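Local coordinates for cell shape-determining protein MreC (Listeria monocytogenes, PDB 2J5U) that probably takes part in forming and maintaining cell shape, as a homooligomer of 24 subunits arranged as 12 dimers, at residues A[190-196]-A[208-213]; A[105-110]-A[213-219]; A[180-186]-A[224-228]. All blocks are in the same frame, centred on the assembly; numbering follows the deposited sequence.

Contact 1 (A[190-196]-A[208-213])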
loop_
_atom_site.group_PDB
_atom_site.type_symbol
_atom_site.label_atom_id
_atom_site.label_comp_id
_atom_site.label_asym_id
_atom_site.label_seq_id
_atom_site.Cartn_x
_atom_site.Cartn_y
_atom_site.Cartn_z
ATOM N N PHE A 190 9.025 62.094 -30.476
ATOM C CA PHE A 190 8.033 62.358 -31.523
ATOM C C PHE A 190 8.646 63.139 -32.690
ATOM O O PHE A 190 9.339 64.140 -32.490
ATOM C CB PHE A 190 6.838 63.147 -30.955
ATOM C CG PHE A 190 5.746 63.408 -31.968
ATOM C CD1 PHE A 190 5.027 62.353 -32.532
ATOM C CD2 PHE A 190 5.456 64.705 -32.382
ATOM C CE1 PHE A 190 4.029 62.587 -33.502
ATOM C CE2 PHE A 190 4.470 64.950 -33.346
ATOM C CZ PHE A 190 3.754 63.885 -33.907
ATOM N N ILE A 191 8.384 62.678 -33.907
ATOM C CA ILE A 191 8.914 63.337 -35.092
ATOM C C ILE A 191 7.805 64.064 -35.841
ATOM O O ILE A 191 7.926 65.250 -36.144
ATOM C CB ILE A 191 9.559 62.331 -36.068
ATOM C CG1 ILE A 191 10.787 61.669 -35.429
ATOM C CG2 ILE A 191 9.930 63.035 -37.337
ATOM C CD1 ILE A 191 11.433 60.623 -36.310
ATOM N N GLY A 192 6.724 63.351 -36.140
ATOM C CA GLY A 192 5.628 63.964 -36.866
ATOM C C GLY A 192 4.481 63.027 -37.183
ATOM O O GLY A 192 4.332 61.979 -36.563
ATOM N N THR A 193 3.685 63.395 -38.182
ATOM C CA THR A 193 2.516 62.617 -38.566
ATOM C C THR A 193 2.496 62.204 -40.023
ATOM O O THR A 193 2.856 62.994 -40.892
ATOM C CB THR A 193 1.257 63.435 -38.291
ATOM O OG1 THR A 193 1.087 63.570 -36.877
ATOM C CG2 THR A 193 0.038 62.778 -38.904
ATOM N N ILE A 194 2.077 60.970 -40.304
ATOM C CA ILE A 194 2.000 60.551 -41.699
ATOM C C ILE A 194 0.932 61.436 -42.298
ATOM O O ILE A 194 -0.126 61.649 -41.707
ATOM C CB ILE A 194 1.572 59.087 -41.879
ATOM C CG1 ILE A 194 2.681 58.153 -41.404
ATOM C CG2 ILE A 194 1.276 58.820 -43.344
ATOM C CD1 ILE A 194 2.378 56.688 -41.619
ATOM N N GLU A 195 1.206 61.959 -43.477
ATOM C CA GLU A 195 0.268 62.848 -44.114
ATOM C C GLU A 195 -0.130 62.273 -45.451
ATOM O O GLU A 195 -1.288 62.338 -45.843
ATOM C CB GLU A 195 0.939 64.203 -44.309
ATOM C CG GLU A 195 0.066 65.279 -44.895
ATOM C CD GLU A 195 -1.048 65.671 -43.959
ATOM O OE1 GLU A 195 -0.776 65.831 -42.744
ATOM O OE2 GLU A 195 -2.191 65.825 -44.441
ATOM N N LYS A 196 0.844 61.689 -46.134
ATOM C CA LYS A 196 0.641 61.127 -47.461
ATOM C C LYS A 196 1.431 59.818 -47.542
ATOM O O LYS A 196 2.454 59.665 -46.875
ATOM C CB LYS A 196 1.172 62.139 -48.488
ATOM C CG LYS A 196 0.564 62.098 -49.874
ATOM C CD LYS A 196 1.162 63.182 -50.801
ATOM C CE LYS A 196 2.590 62.853 -51.258
ATOM N NZ LYS A 196 3.199 63.876 -52.181
ATOM N N ALA A 208 6.375 57.310 -46.900
ATOM C CA ALA A 208 5.359 58.151 -46.303
ATOM C C ALA A 208 5.921 59.562 -46.228
ATOM O O ALA A 208 7.132 59.759 -46.114
ATOM C CB ALA A 208 5.007 57.652 -44.912
ATOM N N PHE A 209 5.043 60.547 -46.330
ATOM C CA PHE A 209 5.466 61.928 -46.235
ATOM C C PHE A 209 4.928 62.381 -44.903
ATOM O O PHE A 209 3.763 62.147 -44.569
ATOM C CB PHE A 209 4.933 62.721 -47.419
ATOM C CG PHE A 209 5.516 62.272 -48.715
ATOM C CD1 PHE A 209 5.018 61.148 -49.363
ATOM C CD2 PHE A 209 6.641 62.900 -49.237
ATOM C CE1 PHE A 209 5.639 60.653 -50.515
ATOM C CE2 PHE A 209 7.273 62.416 -50.388
ATOM C CZ PHE A 209 6.772 61.292 -51.025
ATOM N N ILE A 210 5.796 63.013 -44.129
ATOM C CA ILE A 210 5.435 63.395 -42.787
ATOM C C ILE A 210 5.469 64.864 -42.440
ATOM O O ILE A 210 6.348 65.607 -42.870
ATOM C CB ILE A 210 6.320 62.588 -41.823
ATOM C CG1 ILE A 210 6.024 61.100 -42.049
ATOM C CG2 ILE A 210 6.083 63.006 -40.373
ATOM C CD1 ILE A 210 7.000 60.159 -41.399
ATOM N N LYS A 211 4.482 65.268 -41.647
ATOM C CA LYS A 211 4.362 66.641 -41.189
ATOM C C LYS A 211 5.066 66.754 -39.844
ATOM O O LYS A 211 4.563 66.263 -38.834
ATOM C CB LYS A 211 2.892 67.004 -41.024
ATOM C CG LYS A 211 2.666 68.378 -40.432
ATOM C CD LYS A 211 1.204 68.571 -40.078
ATOM C CE LYS A 211 0.986 69.914 -39.388
ATOM N NZ LYS A 211 -0.430 70.081 -38.936
ATOM N N PRO A 212 6.240 67.398 -39.809
ATOM C CA PRO A 212 6.933 67.517 -38.530
ATOM C C PRO A 212 6.033 68.134 -37.489
ATOM O O PRO A 212 5.276 69.057 -37.786
ATOM C CB PRO A 212 8.139 68.389 -38.865
ATOM C CG PRO A 212 7.686 69.175 -40.028
ATOM C CD PRO A 212 6.933 68.173 -40.848
ATOM N N GLY A 213 6.108 67.608 -36.272
ATOM C CA GLY A 213 5.290 68.118 -35.190
ATOM C C GLY A 213 5.849 69.408 -34.638
ATOM O O GLY A 213 5.109 70.306 -34.234
#
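A beta hairpin of the second six-stranded barrel brings K196 against F209 and I194 against I210, its strands 190-199 and 205-212 running antiparallel. The short strand axes approach to 4.4 Å with 131° between their directions, a strong twist for neighbours. T193 and K211 form a hydrogen-bonded pair: K211 N donates a hydrogen bond to T193 O at 2.9 Å, and T193 N returns one to K211 O. Further on the register slips by one. E195 N binds F209 O at 2.8 Å, and K196 N adds a weak bond to the same oxygen, so two successive residues face one partner: a classic beta bulge. F209 N returns a bond to K196 O, completing the bulge.

On the outward side K196 and F209 lie alongside each other, pointing the same way. With CG anti to the backbone N (chi1 -154°), the lysine chain sets out beside the phenylalanine and then bends at chi3, which folds its end over one ring face: CE comes within 3.5 Å of F209 CD1, and NZ stands 4.3 Å from the ring centroid, only 8° off the normal, a cation-pi contact. I210 CG2 packs on the T193 backbone, 3.3 Å from T193 N. The face bearing I194 and I210 is apolar: I194 CG2 meets A208 CB at 4.2 Å, and V176 and L161 from adjoining strands pack on I210. At the far end G213 N donates to I191 O, and F190 CE2 lies 3.8 Å from G213 CA. Bulged, strongly twisted hairpins of this kind are characteristic of small closed antiparallel barrels, here the MreC barrel core.

Contact 2 (A[105-110]-A[213-219])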
loop_
_atom_site.group_PDB
_atom_site.type_symbol
_atom_site.label_atom_id
_atom_site.label_comp_id
_atom_site.label_asym_id
_atom_site.label_seq_id
_atom_site.Cartn_x
_atom_site.Cartn_y
_atom_site.Cartn_z
ATOM N N THR A 105 12.306 69.884 -28.900
ATOM C CA THR A 105 11.481 70.915 -28.284
ATOM C C THR A 105 10.275 70.115 -27.806
ATOM O O THR A 105 10.120 68.945 -28.163
ATOM C CB THR A 105 10.970 71.978 -29.290
ATOM O OG1 THR A 105 10.042 71.376 -30.199
ATOM C CG2 THR A 105 12.114 72.584 -30.057
ATOM N N PRO A 106 9.411 70.729 -26.989
ATOM C CA PRO A 106 8.221 70.040 -26.483
ATOM C C PRO A 106 7.362 69.358 -27.558
ATOM O O PRO A 106 6.921 68.223 -27.381
ATOM C CB PRO A 106 7.479 71.156 -25.768
ATOM C CG PRO A 106 8.626 71.946 -25.175
ATOM C CD PRO A 106 9.587 72.038 -26.330
ATOM N N SER A 107 7.130 70.039 -28.673
ATOM C CA SER A 107 6.308 69.464 -29.725
ATOM C C SER A 107 7.024 68.559 -30.728
ATOM O O SER A 107 6.444 68.203 -31.756
ATOM C CB SER A 107 5.559 70.581 -30.465
ATOM O OG SER A 107 6.230 71.825 -30.347
ATOM N N GLY A 108 8.270 68.179 -30.453
ATOM C CA GLY A 108 8.963 67.293 -31.381
ATOM C C GLY A 108 10.470 67.382 -31.563
ATOM O O GLY A 108 11.165 68.198 -30.953
ATOM N N LEU A 109 10.972 66.501 -32.420
ATOM C CA LEU A 109 12.393 66.426 -32.752
ATOM C C LEU A 109 12.758 67.546 -33.733
ATOM O O LEU A 109 12.031 67.777 -34.707
ATOM C CB LEU A 109 12.690 65.079 -33.421
ATOM C CG LEU A 109 14.127 64.866 -33.901
ATOM C CD1 LEU A 109 15.004 64.741 -32.692
ATOM C CD2 LEU A 109 14.266 63.625 -34.733
ATOM N N ILE A 110 13.870 68.241 -33.500
ATOM C CA ILE A 110 14.252 69.286 -34.450
ATOM C C ILE A 110 15.614 69.071 -35.116
ATOM O O ILE A 110 15.932 69.724 -36.105
ATOM C CB ILE A 110 14.231 70.701 -33.820
ATOM C CG1 ILE A 110 15.369 70.852 -32.813
ATOM C CG2 ILE A 110 12.882 70.948 -33.177
ATOM C CD1 ILE A 110 15.619 72.258 -32.394
ATOM N N GLY A 213 6.108 67.608 -36.272
ATOM C CA GLY A 213 5.290 68.118 -35.190
ATOM C C GLY A 213 5.849 69.408 -34.638
ATOM O O GLY A 213 5.109 70.306 -34.234
ATOM N N ALA A 214 7.168 69.506 -34.612
ATOM C CA ALA A 214 7.795 70.709 -34.106
ATOM C C ALA A 214 7.892 71.735 -35.225
ATOM O O ALA A 214 8.144 71.385 -36.373
ATOM C CB ALA A 214 9.184 70.387 -33.570
ATOM N N ASP A 215 7.658 73.000 -34.894
ATOM C CA ASP A 215 7.767 74.061 -35.886
ATOM C C ASP A 215 9.210 74.528 -35.830
ATOM O O ASP A 215 9.650 75.061 -34.809
ATOM C CB ASP A 215 6.861 75.234 -35.545
ATOM C CG ASP A 215 7.185 76.465 -36.378
ATOM O OD1 ASP A 215 7.030 76.402 -37.624
ATOM O OD2 ASP A 215 7.610 77.484 -35.785
ATOM N N MET A 216 9.947 74.351 -36.921
ATOM C CA MET A 216 11.348 74.729 -36.912
ATOM C C MET A 216 11.665 76.091 -37.518
ATOM O O MET A 216 12.828 76.494 -37.576
ATOM C CB MET A 216 12.150 73.616 -37.586
ATOM C CG MET A 216 11.992 72.295 -36.853
ATOM S SD MET A 216 12.300 70.862 -37.852
ATOM C CE MET A 216 13.924 70.703 -37.586
ATOM N N TYR A 217 10.638 76.819 -37.945
ATOM C CA TYR A 217 10.864 78.137 -38.533
ATOM C C TYR A 217 11.282 79.170 -37.507
ATOM O O TYR A 217 11.972 80.128 -37.831
ATOM C CB TYR A 217 9.618 78.641 -39.259
ATOM C CG TYR A 217 9.774 80.051 -39.809
ATOM C CD1 TYR A 217 9.216 81.156 -39.142
ATOM C CD2 TYR A 217 10.510 80.288 -40.978
ATOM C CE1 TYR A 217 9.389 82.462 -39.628
ATOM C CE2 TYR A 217 10.693 81.585 -41.473
ATOM C CZ TYR A 217 10.132 82.667 -40.795
ATOM O OH TYR A 217 10.330 83.944 -41.284
ATOM N N ASP A 218 10.867 78.978 -36.267
ATOM C CA ASP A 218 11.218 79.924 -35.225
ATOM C C ASP A 218 11.663 79.151 -33.993
ATOM O O ASP A 218 10.845 78.689 -33.208
ATOM C CB ASP A 218 10.004 80.798 -34.908
ATOM C CG ASP A 218 10.312 81.898 -33.903
ATOM O OD1 ASP A 218 9.359 82.607 -33.520
ATOM O OD2 ASP A 218 11.487 82.064 -33.494
ATOM N N LEU A 219 12.966 79.010 -33.814
ATOM C CA LEU A 219 13.468 78.257 -32.677
ATOM C C LEU A 219 14.131 79.147 -31.661
ATOM O O LEU A 219 14.870 80.058 -32.019
ATOM C CB LEU A 219 14.490 77.219 -33.138
ATOM C CG LEU A 219 14.050 76.158 -34.136
ATOM C CD1 LEU A 219 15.274 75.497 -34.717
ATOM C CD2 LEU A 219 13.162 75.147 -33.455
#
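The backbones of S107-G108 and G213-A214 meet without any hydrogen bond between them. Residues T105 to G108 form a type I beta turn, closed by T105 N to G108 O and G108 N to T105 O, whereas 213-219 is a loop without regular structure. G108 and A214 are the nearest pair, their CA atoms 4.5 Å apart. S107 O comes to 3.2 Å from A214 N, but the angle is too poor for a bond, so the approach is one of close packing. The bare CA of G108, at phi 148°, lets A214 come this close.

A214 CB occupies the middle of the interface. It lies 3.6 Å from T105 OG1, 3.8 Å from G108 CA and 3.8 Å from I110 CG2, so 105-110 offers this one small group a hydroxyl, a glycine CA and a methyl branch. I110 supplies most of the apolar surface. Its CG1 sits between the backbone N and the carbonyl carbon (chi1 70°), which sends the CD1 branch toward the loop's end; there it meets L219 CD2 tip to tip at 3.9 Å. The other branch, CG2, faces M216 CG at 4.0 Å as the two side chains pass at a slant.

L125, from strand 121-125, touches both M216 and L219, and V222 packs on I110, extending the apolar cluster into the first barrel. E36 and E37 of the second subunit pack on S107 and P106. The arrangement is that of a tight hairpin turn between strands 102-105 and 108-116, packed against a loop that runs from the second barrel back to the first.

Contact 3 (A[180-186]-A[224-228]); sequences GLGGKFP and VLKRS
This is a polar side-chain-to-loop contact between the two beta barrels: R227, at the end of strand 221-227 in the first barrel, reaches into the loop 180-186 that joins strands 175-178 and 190-199 of the second. The loop begins with a type I beta turn from G180 to G183, closed by G183 N to G180 O. The arginine leaves its strand with CG anti to the backbone N (chi1 161°) and runs extended to NE, long enough to carry the guanidinium alongside the turn.

One nitrogen makes both bonds across the contact. NH2 donates to F185 O at 2.9 Å, with that oxygen tilted 20° from the guanidinium plane, and also to G180 O. Meanwhile G183 O sits above the guanidinium plane, over its centre and 3.4 Å from R227 CZ, so the flat group is approached at its edge by two carbonyls and over one face by a third. NE and NH1 bind the carbonyls of A229 and E230, and NH1 also bonds to I76 O of the second subunit, so backbone oxygens of both chains meet this cation.

Nearer the strand, P186 CG touches L225 CD1 at 4.0 Å, the two side chains crossing at about a right angle, with Y68 packed on both. R227 NH2 meets a lone pair of G180 O at 2.7 Å, that oxygen lying only 1° out of the guanidinium plane.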
loop_
_atom_site.group_PDB
_atom_site.type_symbol
_atom_site.label_atom_id
_atom_site.label_comp_id
_atom_site.label_asym_id
_atom_site.label_seq_id
_atom_site.Cartn_x
_atom_site.Cartn_y
_atom_site.Cartn_z
ATOM N N GLY A 180 15.764 54.711 -32.425
ATOM C CA GLY A 180 16.991 54.528 -31.678
ATOM C C GLY A 180 17.915 53.537 -32.385
ATOM O O GLY A 180 19.072 53.369 -32.006
ATOM N N LEU A 181 17.411 52.909 -33.441
ATOM C CA LEU A 181 18.161 51.895 -34.154
ATOM C C LEU A 181 19.374 52.356 -34.926
ATOM O O LEU A 181 20.151 51.536 -35.412
ATOM C CB LEU A 181 17.213 51.101 -35.056
ATOM C CG LEU A 181 16.116 50.498 -34.176
ATOM C CD1 LEU A 181 15.084 49.778 -35.017
ATOM C CD2 LEU A 181 16.754 49.542 -33.179
ATOM N N GLY A 182 19.539 53.666 -35.029
ATOM C CA GLY A 182 20.687 54.223 -35.721
ATOM C C GLY A 182 21.846 54.301 -34.747
ATOM O O GLY A 182 22.961 54.656 -35.121
ATOM N N GLY A 183 21.560 53.986 -33.483
ATOM C CA GLY A 183 22.574 53.985 -32.448
ATOM C C GLY A 183 22.919 55.285 -31.757
ATOM O O GLY A 183 23.790 55.296 -30.888
ATOM N N LYS A 184 22.255 56.381 -32.098
ATOM C CA LYS A 184 22.600 57.636 -31.459
ATOM C C LYS A 184 21.501 58.449 -30.805
ATOM O O LYS A 184 21.791 59.373 -30.058
ATOM C CB LYS A 184 23.363 58.520 -32.435
ATOM C CG LYS A 184 22.746 58.612 -33.788
ATOM C CD LYS A 184 23.564 57.836 -34.782
ATOM C CE LYS A 184 24.985 58.373 -34.875
ATOM N NZ LYS A 184 25.680 57.852 -36.102
ATOM N N PHE A 185 20.246 58.124 -31.064
ATOM C CA PHE A 185 19.150 58.870 -30.446
ATOM C C PHE A 185 18.413 57.930 -29.520
ATOM O O PHE A 185 18.478 56.715 -29.692
ATOM C CB PHE A 185 18.124 59.341 -31.486
ATOM C CG PHE A 185 18.614 60.406 -32.418
ATOM C CD1 PHE A 185 17.838 60.768 -33.514
ATOM C CD2 PHE A 185 19.793 61.090 -32.179
ATOM C CE1 PHE A 185 18.223 61.803 -34.357
ATOM C CE2 PHE A 185 20.193 62.128 -33.013
ATOM C CZ PHE A 185 19.403 62.489 -34.107
ATOM N N PRO A 186 17.735 58.474 -28.495
ATOM C CA PRO A 186 16.990 57.582 -27.612
ATOM C C PRO A 186 15.744 57.313 -28.446
ATOM O O PRO A 186 15.422 58.104 -29.334
ATOM C CB PRO A 186 16.693 58.462 -26.406
ATOM C CG PRO A 186 16.584 59.815 -27.012
ATOM C CD PRO A 186 17.768 59.836 -27.941
ATOM N N VAL A 224 18.793 69.291 -25.607
ATOM C CA VAL A 224 19.735 68.303 -26.122
ATOM C C VAL A 224 19.658 67.032 -25.269
ATOM O O VAL A 224 19.826 67.078 -24.056
ATOM C CB VAL A 224 21.185 68.851 -26.098
ATOM C CG1 VAL A 224 22.142 67.837 -26.683
ATOM C CG2 VAL A 224 21.268 70.129 -26.878
ATOM N N LEU A 225 19.404 65.900 -25.919
ATOM C CA LEU A 225 19.287 64.614 -25.235
ATOM C C LEU A 225 20.518 63.715 -25.303
ATOM O O LEU A 225 20.974 63.358 -26.379
ATOM C CB LEU A 225 18.102 63.826 -25.805
ATOM C CG LEU A 225 16.809 64.607 -26.030
ATOM C CD1 LEU A 225 15.735 63.675 -26.558
ATOM C CD2 LEU A 225 16.378 65.267 -24.729
ATOM N N LYS A 226 21.049 63.344 -24.148
ATOM C CA LYS A 226 22.176 62.424 -24.108
ATOM C C LYS A 226 21.499 61.051 -24.110
ATOM O O LYS A 226 20.593 60.809 -23.318
ATOM C CB LYS A 226 22.978 62.610 -22.819
ATOM C CG LYS A 226 24.054 61.555 -22.583
ATOM C CD LYS A 226 24.671 61.702 -21.199
ATOM C CE LYS A 226 25.695 60.601 -20.921
ATOM N NZ LYS A 226 26.314 60.722 -19.555
ATOM N N ARG A 227 21.900 60.161 -25.007
ATOM C CA ARG A 227 21.285 58.831 -25.058
ATOM C C ARG A 227 21.901 57.944 -23.986
ATOM O O ARG A 227 23.122 57.915 -23.836
ATOM C CB ARG A 227 21.486 58.206 -26.446
ATOM C CG ARG A 227 21.316 56.704 -26.502
ATOM C CD ARG A 227 21.390 56.232 -27.929
ATOM N NE ARG A 227 21.719 54.817 -28.035
ATOM C CZ ARG A 227 21.227 54.013 -28.971
ATOM N NH1 ARG A 227 21.579 52.735 -29.009
ATOM N NH2 ARG A 227 20.366 54.486 -29.861
ATOM N N SER A 228 21.062 57.230 -23.239
ATOM C CA SER A 228 21.565 56.358 -22.174
ATOM C C SER A 228 22.024 55.020 -22.713
ATOM O O SER A 228 23.079 54.526 -22.344
ATOM C CB SER A 228 20.493 56.108 -21.112
ATOM O OG SER A 228 20.127 57.308 -20.467
#

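In the fold
Contact 1 lies within the second barrel, pairing neighbouring strands, while contacts 2 and 3 reach across to the first: contact 2 through the 213-219 loop that runs between the barrels, contact 3 through the 180-186 loop of the second. The centres of contacts 1 and 2 lie about 13 Å apart; they share G213, and a probable hydrogen bond from L109 N to F190 O (2.9 Å) links them. Contact 3, across the chain's centre from both, is centred about 20 Å from contact 1's centre and 18 Å from contact 2's. Along the sequence, contacts 2 and 3 alternate their segments and both enclose contact 1. All three come within reach of the second subunit, contact 1 through F190, near a subunit interface, probably the dimer's.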